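Local atomic coordinates of TfuA domain-containing protein (Methanosarcina acetivorans, PDB entry 6XP8), a protein that takes part in the thioamidation of peptide backbones, probably as the partner of a YcaO enzyme. Residues T7-S12 with Q25-R30; I44-G49 with V70-G75; R132-A137 with S194-K199. All blocks are in the same frame, centred on the assembly; numbering follows the deposited sequence.

Contact 2 lies in the parallel sheet of an alpha/beta fold, and contact 1 in loops after two of its strands. Their centres are about 10 Å apart. They meet at Asp48 of contact 2. Its OD1 lies 2.6 Å from Ser10 OG and its OD2 2.9 Å from Thr7 OG1, both probable hydrogen bonds. Contact 3 lies across the chain's centre, about 21 Å from contact 1 and 23 Å from contact 2, centre to centre. Contacts 1 and 3 touch where Lys199 CE packs 3.5 Å from Ser10 OG. The Asp48 cluster sits beyond the C-terminal ends of strands 3-6 and 43-46, where active sites of such folds commonly lie. A catalytic role is not established.

Contact 1 of 3, residues T7-S12 with Q25-R30; sequences TGNSIS and QPPVRR
The carbonyl oxygen of Gln25 has two nitrogen partners: the backbone N of Thr7 and, more weakly, His13 NE2, which also hydrogen-bonds to Thr7 O. The Thr7 N to Gln25 O bond is 3.1 Å long and straight, at 165°. It lies nearly along the C=O axis of Gln25. It prolongs the pairing of strands 3-6 and 23-25 by one step past the end of strand 3-6. These strands belong to a parallel sheet with the strand order 2-1-3-4-5 seen in flavodoxin-like folds. They are neighbours in it, joined through helix 13-19, and both segments leave the sheet here.

Pro27 ends the ladder. The next rung would need an N-H from Pro27, which has none. Thr7 O instead lies against the proline ring, 3.3 Å from Pro27 CD. Thr7 O and Gln25 O are 3.1 Å apart and, as two acceptors, cannot bond to each other.

Thr7 CB points away from the proline segment. OG1 is anti to the backbone N and bonds to Asp48 OD2. The same carboxylate oxygen accepts the N-H of Asn9, so the loop 7-12 is tied to the loop just after strand 43-46.

Gly8 has a phi of 134° and a psi of -33°. At these angles a CB would jam against Thr7 O, which by itself calls for glycine. It would also lie 3.6 Å from Pro27 CD. The Asn9 side chain crosses Pro27 obliquely. Asn9 CG comes to 3.8 Å from Pro27 CG.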
ATOM      1  N   THR A   7      10.308   2.090  -0.302  1.00 14.05           N
ATOM      2  CA  THR A   7       9.062   2.873  -0.260  1.00 14.48           C
ATOM      3  C   THR A   7       9.132   4.082  -1.218  1.00 14.98           C
ATOM      4  O   THR A   7      10.011   4.129  -2.087  1.00 16.06           O
ATOM      5  CB  THR A   7       8.619   3.217   1.202  1.00 14.20           C
ATOM      6  OG1 THR A   7       7.245   3.627   1.216  1.00 13.89           O
ATOM      7  CG2 THR A   7       9.493   4.285   1.864  1.00 14.13           C
ATOM      8  N   GLY A   8       8.205   5.029  -1.079  1.00 15.54           N
ATOM      9  CA  GLY A   8       8.126   6.178  -1.974  1.00 15.82           C
ATOM     10  C   GLY A   8       6.712   6.457  -2.431  1.00 16.08           C
ATOM     11  O   GLY A   8       6.353   7.621  -2.642  1.00 16.23           O
ATOM     12  N   ASN A   9       5.919   5.391  -2.587  1.00 15.97           N
ATOM     13  CA  ASN A   9       4.525   5.482  -3.036  1.00 16.03           C
ATOM     14  C   ASN A   9       3.560   5.686  -1.863  1.00 15.81           C
ATOM     15  O   ASN A   9       2.858   6.691  -1.806  1.00 16.09           O
ATOM     16  CB  ASN A   9       4.105   4.233  -3.837  1.00 16.57           C
ATOM     17  CG  ASN A   9       5.041   3.908  -4.997  1.00 17.19           C
ATOM     18  OD1 ASN A   9       5.739   4.775  -5.548  1.00 18.58           O
ATOM     19  ND2 ASN A   9       5.040   2.648  -5.390  1.00 16.82           N
ATOM     20  N   SER A  10       3.546   4.739  -0.926  1.00 15.30           N
ATOM     21  CA  SER A  10       2.600   4.754   0.203  1.00 15.23           C
ATOM     22  C   SER A  10       2.945   5.848   1.214  1.00 15.50           C
ATOM     23  O   SER A  10       2.064   6.394   1.892  1.00 15.70           O
ATOM     24  CB  SER A  10       2.575   3.385   0.883  1.00 14.87           C
ATOM     25  OG  SER A  10       2.149   2.390  -0.032  1.00 14.56           O
ATOM     26  N   ILE A  11       4.238   6.138   1.309  1.00 15.99           N
ATOM     27  CA  ILE A  11       4.771   7.278   2.049  1.00 16.16           C
ATOM     28  C   ILE A  11       6.033   7.723   1.307  1.00 16.69           C
ATOM     29  O   ILE A  11       6.802   6.891   0.815  1.00 16.65           O
ATOM     30  CB  ILE A  11       5.031   6.945   3.551  1.00 16.18           C
ATOM     31  CG1 ILE A  11       5.329   8.227   4.351  1.00 16.14           C
ATOM     32  CG2 ILE A  11       6.119   5.882   3.720  1.00 15.76           C
ATOM     33  CD1 ILE A  11       5.156   8.101   5.853  1.00 16.12           C
ATOM     34  N   SER A  12       6.230   9.033   1.212  1.00 17.23           N
ATOM     35  CA  SER A  12       7.418   9.575   0.562  1.00 17.77           C
ATOM     36  C   SER A  12       8.660   9.341   1.417  1.00 17.89           C
ATOM     37  O   SER A  12       8.560   9.144   2.638  1.00 18.10           O
ATOM     38  CB  SER A  12       7.236  11.067   0.267  1.00 17.86           C
ATOM     39  OG  SER A  12       7.197  11.821   1.466  1.00 18.39           O
ATOM     40  N   GLN A  25      15.073   3.444  -0.123  1.00 15.96           N
ATOM     41  CA  GLN A  25      15.273   3.045  -1.506  1.00 15.89           C
ATOM     42  C   GLN A  25      13.944   3.161  -2.251  1.00 15.35           C
ATOM     43  O   GLN A  25      12.888   3.142  -1.615  1.00 15.10           O
ATOM     44  CB  GLN A  25      15.804   1.603  -1.573  1.00 16.13           C
ATOM     45  CG  GLN A  25      17.234   1.423  -1.063  1.00 16.67           C
ATOM     46  CD  GLN A  25      18.276   2.178  -1.878  1.00 17.18           C
ATOM     47  OE1 GLN A  25      19.063   2.952  -1.329  1.00 18.57           O
ATOM     48  NE2 GLN A  25      18.283   1.962  -3.186  1.00 16.70           N
ATOM     49  N   PRO A  26      13.983   3.269  -3.600  1.00 14.87           N
ATOM     50  CA  PRO A  26      12.743   3.274  -4.388  1.00 14.49           C
ATOM     51  C   PRO A  26      11.944   1.963  -4.229  1.00 13.80           C
ATOM     52  O   PRO A  26      12.484   0.987  -3.671  1.00 13.13           O
ATOM     53  CB  PRO A  26      13.249   3.414  -5.831  1.00 14.69           C
ATOM     54  CG  PRO A  26      14.579   4.064  -5.700  1.00 14.75           C
ATOM     55  CD  PRO A  26      15.166   3.475  -4.460  1.00 14.97           C
ATOM     56  N   PRO A  27      10.670   1.928  -4.696  1.00 13.82           N
ATOM     57  CA  PRO A  27       9.899   0.675  -4.656  1.00 13.61           C
ATOM     58  C   PRO A  27      10.725  -0.519  -5.149  1.00 13.76           C
ATOM     59  O   PRO A  27      11.427  -0.407  -6.162  1.00 13.64           O
ATOM     60  CB  PRO A  27       8.734   0.956  -5.603  1.00 13.85           C
ATOM     61  CG  PRO A  27       8.505   2.419  -5.447  1.00 13.65           C
ATOM     62  CD  PRO A  27       9.851   3.043  -5.219  1.00 13.70           C
ATOM     63  N   VAL A  28      10.659  -1.629  -4.414  1.00 13.78           N
ATOM     64  CA  VAL A  28      11.547  -2.777  -4.644  1.00 14.19           C
ATOM     65  C   VAL A  28      11.273  -3.472  -5.985  1.00 14.79           C
ATOM     66  O   VAL A  28      10.119  -3.579  -6.414  1.00 14.54           O
ATOM     67  CB  VAL A  28      11.543  -3.762  -3.439  1.00 13.93           C
ATOM     68  CG1 VAL A  28      10.210  -4.498  -3.293  1.00 13.51           C
ATOM     69  CG2 VAL A  28      12.729  -4.729  -3.491  1.00 13.94           C
ATOM     70  N   ARG A  29      12.357  -3.891  -6.639  1.00 15.89           N
ATOM     71  CA  ARG A  29      12.306  -4.678  -7.871  1.00 17.62           C
ATOM     72  C   ARG A  29      13.099  -5.965  -7.695  1.00 18.88           C
ATOM     73  O   ARG A  29      13.871  -6.100  -6.744  1.00 18.60           O
ATOM     74  CB  ARG A  29      12.872  -3.893  -9.062  1.00 18.57           C
ATOM     75  CG  ARG A  29      12.208  -2.552  -9.321  1.00 19.93           C
ATOM     76  CD  ARG A  29      12.527  -2.029 -10.712  1.00 21.30           C
ATOM     77  NE  ARG A  29      13.936  -1.671 -10.891  1.00 22.50           N
ATOM     78  CZ  ARG A  29      14.477  -0.492 -10.577  1.00 23.40           C
ATOM     79  NH1 ARG A  29      13.745   0.478 -10.039  1.00 25.04           N
ATOM     80  NH2 ARG A  29      15.766  -0.287 -10.797  1.00 23.88           N
ATOM     81  N   ARG A  30      12.922  -6.888  -8.641  1.00 20.62           N
ATOM     82  CA  ARG A  30      13.603  -8.184  -8.650  1.00 22.27           C
ATOM     83  C   ARG A  30      15.130  -8.048  -8.539  1.00 22.35           C
ATOM     84  O   ARG A  30      15.756  -7.212  -9.200  1.00 22.08           O
ATOM     85  CB  ARG A  30      13.185  -8.986  -9.893  1.00 24.46           C
ATOM     86  CG  ARG A  30      13.668 -10.434  -9.929  1.00 26.06           C
ATOM     87  CD  ARG A  30      13.223 -11.151 -11.197  1.00 29.13           C
ATOM     88  NE  ARG A  30      12.186 -12.143 -10.930  1.00 30.66           N
ATOM     89  CZ  ARG A  30      10.876 -11.894 -10.894  1.00 31.86           C
ATOM     90  NH1 ARG A  30      10.410 -10.675 -11.109  1.00 31.97           N
ATOM     91  NH2 ARG A  30      10.026 -12.879 -10.637  1.00 33.26           N
TER

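Contact 2 of 3, residues I44-G49 with V70-G75; sequences IGIIDG and VKVVGG
Strands 44-46 and 71-74 run parallel, 4.7 Å apart at closest approach and at 20° to each other. Ile44 pairs with Val72, Gly45 with Val73 and Ile46 with Gly74. Ile44 bonds at both ends: its N to Lys71 O at 2.8 Å, and its O to Val73 N at 2.9 Å. Ile46 N continues the ladder to Val73 O at 2.8 Å. The last rung, Gly75 N to Ile46 O, is weak at 3.3 Å.

Ile44, Ile46 and Val72 share one face of the sheet. The Ile46 and Val72 side chains cross obliquely, with Ile46 CD1 3.9 Å from Val72 CG1. Val70, just before its strand, turns toward the first strand. In Ile44 CG1 lies beside the backbone N, and both Ile44 CG1 and Ile44 CD1 are 3.8 Å from Val70 CG1. Val73 points to the other face.

The pair belongs to a beta-alpha-beta unit with helix 59-67. That helix packs on the isoleucine face through Ile62, Ala65 and Leu66. Helix 198-215 packs on Val73 through Thr209 and Leu213. Strand 3-6 flanks strand 43-46 and bonds to Gly45 through Val4 and Phe6.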
ATOM      1  N   ILE A  44      15.252  -5.521   6.649  1.00 16.07           N
ATOM      2  CA  ILE A  44      14.653  -5.002   5.413  1.00 15.87           C
ATOM      3  C   ILE A  44      13.172  -4.716   5.675  1.00 15.38           C
ATOM      4  O   ILE A  44      12.445  -5.583   6.153  1.00 15.49           O
ATOM      5  CB  ILE A  44      14.780  -5.997   4.226  1.00 15.96           C
ATOM      6  CG1 ILE A  44      16.259  -6.274   3.897  1.00 16.44           C
ATOM      7  CG2 ILE A  44      14.044  -5.468   2.988  1.00 16.19           C
ATOM      8  CD1 ILE A  44      16.500  -7.517   3.056  1.00 16.66           C
ATOM      9  N   GLY A  45      12.741  -3.501   5.350  1.00 14.84           N
ATOM     10  CA  GLY A  45      11.320  -3.166   5.305  1.00 14.57           C
ATOM     11  C   GLY A  45      10.866  -3.084   3.861  1.00 13.98           C
ATOM     12  O   GLY A  45      11.394  -2.286   3.083  1.00 14.29           O
ATOM     13  N   ILE A  46       9.913  -3.936   3.497  1.00 13.45           N
ATOM     14  CA  ILE A  46       9.297  -3.865   2.171  1.00 13.39           C
ATOM     15  C   ILE A  46       7.937  -3.205   2.350  1.00 13.10           C
ATOM     16  O   ILE A  46       7.056  -3.766   3.000  1.00 13.13           O
ATOM     17  CB  ILE A  46       9.152  -5.250   1.486  1.00 13.83           C
ATOM     18  CG1 ILE A  46      10.519  -5.955   1.354  1.00 14.23           C
ATOM     19  CG2 ILE A  46       8.484  -5.086   0.122  1.00 13.81           C
ATOM     20  CD1 ILE A  46      10.436  -7.411   0.923  1.00 14.36           C
ATOM     21  N   ILE A  47       7.791  -1.998   1.802  1.00 12.70           N
ATOM     22  CA  ILE A  47       6.492  -1.320   1.753  1.00 12.93           C
ATOM     23  C   ILE A  47       5.985  -1.409   0.309  1.00 12.64           C
ATOM     24  O   ILE A  47       5.054  -2.167   0.018  1.00 12.33           O
ATOM     25  CB  ILE A  47       6.548   0.139   2.292  1.00 13.11           C
ATOM     26  CG1 ILE A  47       7.026   0.145   3.761  1.00 13.30           C
ATOM     27  CG2 ILE A  47       5.183   0.821   2.150  1.00 13.13           C
ATOM     28  CD1 ILE A  47       7.282   1.510   4.383  1.00 13.11           C
ATOM     29  N   ASP A  48       6.646  -0.677  -0.585  1.00 12.87           N
ATOM     30  CA  ASP A  48       6.251  -0.583  -1.986  1.00 13.18           C
ATOM     31  C   ASP A  48       7.169  -1.397  -2.879  1.00 13.36           C
ATOM     32  O   ASP A  48       8.353  -1.576  -2.577  1.00 12.95           O
ATOM     33  CB  ASP A  48       6.222   0.884  -2.430  1.00 13.26           C
ATOM     34  CG  ASP A  48       5.274   1.724  -1.592  1.00 13.44           C
ATOM     35  OD1 ASP A  48       4.126   1.285  -1.386  1.00 13.23           O
ATOM     36  OD2 ASP A  48       5.681   2.818  -1.137  1.00 13.71           O
ATOM     37  N   GLY A  49       6.594  -1.894  -3.970  1.00 13.75           N
ATOM     38  CA  GLY A  49       7.328  -2.654  -4.965  1.00 14.38           C
ATOM     39  C   GLY A  49       6.580  -2.704  -6.274  1.00 15.18           C
ATOM     40  O   GLY A  49       5.345  -2.555  -6.311  1.00 15.33           O
ATOM     41  N   VAL A  70      18.614 -11.958   8.145  1.00 17.73           N
ATOM     42  CA  VAL A  70      18.031 -10.627   7.966  1.00 18.06           C
ATOM     43  C   VAL A  70      16.539 -10.727   8.281  1.00 17.93           C
ATOM     44  O   VAL A  70      15.842 -11.619   7.789  1.00 18.55           O
ATOM     45  CB  VAL A  70      18.276 -10.065   6.539  1.00 17.82           C
ATOM     46  CG1 VAL A  70      17.856  -8.600   6.445  1.00 18.20           C
ATOM     47  CG2 VAL A  70      19.742 -10.204   6.146  1.00 18.15           C
ATOM     48  N   LYS A  71      16.068  -9.817   9.126  1.00 18.05           N
ATOM     49  CA  LYS A  71      14.649  -9.725   9.447  1.00 18.52           C
ATOM     50  C   LYS A  71      13.958  -8.988   8.305  1.00 17.45           C
ATOM     51  O   LYS A  71      14.477  -7.992   7.807  1.00 17.79           O
ATOM     52  CB  LYS A  71      14.433  -9.007  10.782  1.00 20.12           C
ATOM     53  CG  LYS A  71      15.244  -9.602  11.926  1.00 22.29           C
ATOM     54  CD  LYS A  71      14.615  -9.328  13.282  1.00 24.22           C
ATOM     55  CE  LYS A  71      15.277 -10.156  14.380  1.00 25.50           C
ATOM     56  NZ  LYS A  71      15.092 -11.624  14.200  1.00 27.48           N
ATOM     57  N   VAL A  72      12.817  -9.510   7.864  1.00 16.38           N
ATOM     58  CA  VAL A  72      12.061  -8.894   6.765  1.00 15.82           C
ATOM     59  C   VAL A  72      10.654  -8.565   7.259  1.00 15.48           C
ATOM     60  O   VAL A  72       9.920  -9.453   7.702  1.00 15.73           O
ATOM     61  CB  VAL A  72      12.023  -9.779   5.485  1.00 15.63           C
ATOM     62  CG1 VAL A  72      11.329  -9.046   4.335  1.00 15.42           C
ATOM     63  CG2 VAL A  72      13.432 -10.182   5.050  1.00 15.61           C
ATOM     64  N   VAL A  73      10.306  -7.280   7.173  1.00 15.48           N
ATOM     65  CA  VAL A  73       8.994  -6.760   7.559  1.00 15.40           C
ATOM     66  C   VAL A  73       8.306  -6.285   6.289  1.00 15.16           C
ATOM     67  O   VAL A  73       8.935  -5.652   5.445  1.00 15.10           O
ATOM     68  CB  VAL A  73       9.107  -5.574   8.555  1.00 15.66           C
ATOM     69  CG1 VAL A  73       7.727  -5.076   9.000  1.00 15.81           C
ATOM     70  CG2 VAL A  73       9.928  -5.968   9.766  1.00 15.89           C
ATOM     71  N   GLY A  74       7.021  -6.616   6.160  1.00 14.37           N
ATOM     72  CA  GLY A  74       6.204  -6.118   5.059  1.00 14.12           C
ATOM     73  C   GLY A  74       4.860  -5.587   5.498  1.00 13.70           C
ATOM     74  O   GLY A  74       4.270  -6.083   6.455  1.00 13.56           O
ATOM     75  N   GLY A  75       4.385  -4.565   4.788  1.00 13.27           N
ATOM     76  CA  GLY A  75       3.031  -4.052   4.947  1.00 13.34           C
ATOM     77  C   GLY A  75       2.665  -3.034   3.883  1.00 13.21           C
ATOM     78  O   GLY A  75       3.496  -2.678   3.025  1.00 13.53           O
TER

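Contact 3 of 3, residues R132-A137 with S194-K199; sequences RETLKA and SEVDIK
Val196, Glu133 and Thr134 carry this contact between helix 128-140 and the linker that leads into helix 198-215. The linker ends in an N-cap. Asp197 OD1 caps the new helix by bonding to Arg200 N, and Asp197 is also the centre of an inverse gamma turn.

Val196 points its CB toward helix 128-140 and fits between residues one turn apart. Its CG1 is anti to the backbone N (chi1 -176°) and lies 3.7 Å from Glu133 CB. Its CG2 reaches further along the helix, to 3.7 Å from Ala137 CB. The same CG2 touches the backbone at Glu133 O, at 3.6 Å.

Glu133 takes part through its aliphatic portion. The chain bends at chi2 (-62°), and Glu133 CG comes to 4.3 Å from Ile198 CG2, at the start of helix 198-215.

Thr134 makes the polar link. Its OG1 accepts the N-H of Val196, with Val196 N 3.0 Å away and an N-H...O angle of 148°. OG1 has two further hydrogen-bond partners, Asn130 O one turn back in its own helix and Tyr166 OH. A valine here would lack the hydroxyl and would probably deprive Val196 N of its acceptor, loosening the hold of the linker on the helix.

Asn130 and Tyr166 extend this network to the linker, since both bond to Glu195 OE2 and Asn130 also meets Asp197 OD1 and Lys199 N. Glu195 CG is anti to its backbone N. This methylene lies 3.4 Å from Thr134 OG1.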
ATOM      1  N   ARG A 132     -11.908   1.712  -0.684  1.00 16.41           N
ATOM      2  CA  ARG A 132     -12.738   0.885   0.204  1.00 17.31           C
ATOM      3  C   ARG A 132     -12.983   1.573   1.552  1.00 17.95           C
ATOM      4  O   ARG A 132     -14.130   1.738   1.977  1.00 17.67           O
ATOM      5  CB  ARG A 132     -12.094  -0.493   0.432  1.00 17.45           C
ATOM      6  CG  ARG A 132     -12.115  -1.425  -0.775  1.00 18.03           C
ATOM      7  CD  ARG A 132     -11.593  -2.807  -0.398  1.00 18.57           C
ATOM      8  NE  ARG A 132     -11.561  -3.740  -1.530  1.00 18.83           N
ATOM      9  CZ  ARG A 132     -12.606  -4.426  -2.000  1.00 19.35           C
ATOM     10  NH1 ARG A 132     -13.821  -4.289  -1.464  1.00 19.56           N
ATOM     11  NH2 ARG A 132     -12.436  -5.253  -3.029  1.00 18.96           N
ATOM     12  N   GLU A 133     -11.891   2.002   2.187  1.00 18.59           N
ATOM     13  CA  GLU A 133     -11.931   2.618   3.512  1.00 19.19           C
ATOM     14  C   GLU A 133     -12.552   4.014   3.514  1.00 19.29           C
ATOM     15  O   GLU A 133     -13.239   4.394   4.475  1.00 19.48           O
ATOM     16  CB  GLU A 133     -10.526   2.652   4.114  1.00 20.59           C
ATOM     17  CG  GLU A 133     -10.030   1.288   4.571  1.00 21.71           C
ATOM     18  CD  GLU A 133     -10.891   0.692   5.669  1.00 23.17           C
ATOM     19  OE1 GLU A 133     -10.837   1.194   6.810  1.00 25.45           O
ATOM     20  OE2 GLU A 133     -11.624  -0.279   5.390  1.00 24.32           O
ATOM     21  N   THR A 134     -12.305   4.765   2.442  1.00 18.59           N
ATOM     22  CA  THR A 134     -12.834   6.124   2.298  1.00 18.62           C
ATOM     23  C   THR A 134     -14.337   6.100   1.992  1.00 19.29           C
ATOM     24  O   THR A 134     -15.082   6.896   2.561  1.00 18.83           O
ATOM     25  CB  THR A 134     -12.020   6.957   1.282  1.00 18.49           C
ATOM     26  OG1 THR A 134     -10.656   7.014   1.723  1.00 18.44           O
ATOM     27  CG2 THR A 134     -12.540   8.386   1.168  1.00 18.15           C
ATOM     28  N   LEU A 135     -14.773   5.176   1.127  1.00 19.33           N
ATOM     29  CA  LEU A 135     -16.213   4.982   0.881  1.00 19.73           C
ATOM     30  C   LEU A 135     -16.976   4.507   2.119  1.00 20.62           C
ATOM     31  O   LEU A 135     -18.121   4.913   2.329  1.00 20.75           O
ATOM     32  CB  LEU A 135     -16.474   4.050  -0.311  1.00 19.63           C
ATOM     33  CG  LEU A 135     -16.221   4.613  -1.720  1.00 19.12           C
ATOM     34  CD1 LEU A 135     -16.441   3.529  -2.766  1.00 18.79           C
ATOM     35  CD2 LEU A 135     -17.087   5.827  -2.033  1.00 19.26           C
ATOM     36  N   LYS A 136     -16.335   3.663   2.933  1.00 21.58           N
ATOM     37  CA  LYS A 136     -16.889   3.256   4.230  1.00 23.35           C
ATOM     38  C   LYS A 136     -17.075   4.438   5.180  1.00 22.82           C
ATOM     39  O   LYS A 136     -18.138   4.574   5.788  1.00 22.94           O
ATOM     40  CB  LYS A 136     -16.049   2.154   4.880  1.00 24.66           C
ATOM     41  CG  LYS A 136     -16.457   0.766   4.426  1.00 26.96           C
ATOM     42  CD  LYS A 136     -15.428  -0.291   4.793  1.00 28.52           C
ATOM     43  CE  LYS A 136     -15.857  -1.651   4.262  1.00 28.90           C
ATOM     44  NZ  LYS A 136     -14.968  -2.747   4.737  1.00 30.29           N
ATOM     45  N   ALA A 137     -16.053   5.290   5.277  1.00 22.45           N
ATOM     46  CA  ALA A 137     -16.104   6.512   6.091  1.00 22.94           C
ATOM     47  C   ALA A 137     -17.170   7.496   5.589  1.00 23.45           C
ATOM     48  O   ALA A 137     -17.883   8.102   6.391  1.00 23.58           O
ATOM     49  CB  ALA A 137     -14.740   7.182   6.142  1.00 23.06           C
ATOM     50  N   SER A 194     -10.653  14.231   3.693  1.00 24.49           N
ATOM     51  CA  SER A 194     -10.763  13.263   4.784  1.00 23.72           C
ATOM     52  C   SER A 194     -10.590  11.832   4.279  1.00 22.59           C
ATOM     53  O   SER A 194     -11.291  10.922   4.725  1.00 22.26           O
ATOM     54  CB  SER A 194     -12.105  13.420   5.513  1.00 24.99           C
ATOM     55  OG  SER A 194     -12.374  14.783   5.802  1.00 26.27           O
ATOM     56  N   GLU A 195      -9.658  11.642   3.344  1.00 22.00           N
ATOM     57  CA  GLU A 195      -9.308  10.295   2.875  1.00 21.47           C
ATOM     58  C   GLU A 195      -8.818   9.449   4.048  1.00 21.05           C
ATOM     59  O   GLU A 195      -8.067   9.940   4.908  1.00 21.29           O
ATOM     60  CB  GLU A 195      -8.237  10.342   1.779  1.00 21.89           C
ATOM     61  CG  GLU A 195      -7.957   8.977   1.152  1.00 22.34           C
ATOM     62  CD  GLU A 195      -6.824   8.965   0.140  1.00 22.82           C
ATOM     63  OE1 GLU A 195      -5.962   9.871   0.157  1.00 24.26           O
ATOM     64  OE2 GLU A 195      -6.790   8.018  -0.675  1.00 22.61           O
ATOM     65  N   VAL A 196      -9.277   8.201   4.089  1.00 19.82           N
ATOM     66  CA  VAL A 196      -8.726   7.191   4.986  1.00 19.36           C
ATOM     67  C   VAL A 196      -7.584   6.551   4.195  1.00 18.79           C
ATOM     68  O   VAL A 196      -7.802   5.643   3.378  1.00 19.11           O
ATOM     69  CB  VAL A 196      -9.780   6.150   5.428  1.00 19.18           C
ATOM     70  CG1 VAL A 196      -9.191   5.171   6.440  1.00 19.52           C
ATOM     71  CG2 VAL A 196     -11.016   6.832   6.010  1.00 19.53           C
ATOM     72  N   ASP A 197      -6.384   7.076   4.424  1.00 18.07           N
ATOM     73  CA  ASP A 197      -5.175   6.673   3.717  1.00 16.96           C
ATOM     74  C   ASP A 197      -4.558   5.487   4.452  1.00 16.74           C
ATOM     75  O   ASP A 197      -3.580   5.618   5.212  1.00 16.23           O
ATOM     76  CB  ASP A 197      -4.205   7.864   3.604  1.00 17.42           C
ATOM     77  CG  ASP A 197      -3.075   7.632   2.595  1.00 17.47           C
ATOM     78  OD1 ASP A 197      -2.810   6.469   2.194  1.00 17.39           O
ATOM     79  OD2 ASP A 197      -2.422   8.631   2.216  1.00 18.36           O
ATOM     80  N   ILE A 198      -5.158   4.324   4.223  1.00 16.15           N
ATOM     81  CA  ILE A 198      -4.757   3.104   4.918  1.00 16.06           C
ATOM     82  C   ILE A 198      -3.351   2.654   4.520  1.00 15.60           C
ATOM     83  O   ILE A 198      -2.623   2.114   5.352  1.00 15.81           O
ATOM     84  CB  ILE A 198      -5.818   1.971   4.810  1.00 16.39           C
ATOM     85  CG1 ILE A 198      -5.536   0.839   5.817  1.00 17.05           C
ATOM     86  CG2 ILE A 198      -5.947   1.418   3.393  1.00 16.82           C
ATOM     87  CD1 ILE A 198      -5.656   1.253   7.271  1.00 17.48           C
ATOM     88  N   LYS A 199      -2.971   2.902   3.267  1.00 15.11           N
ATOM     89  CA  LYS A 199      -1.610   2.599   2.811  1.00 14.85           C
ATOM     90  C   LYS A 199      -0.565   3.396   3.585  1.00 14.61           C
ATOM     91  O   LYS A 199       0.443   2.829   4.009  1.00 13.74           O
ATOM     92  CB  LYS A 199      -1.460   2.821   1.309  1.00 15.40           C
ATOM     93  CG  LYS A 199      -2.192   1.787   0.470  1.00 15.53           C
ATOM     94  CD  LYS A 199      -1.668   1.810  -0.957  1.00 16.07           C
ATOM     95  CE  LYS A 199      -0.662   0.711  -1.221  1.00 16.09           C
ATOM     96  NZ  LYS A 199      -0.153   0.793  -2.622  1.00 15.98           N
TER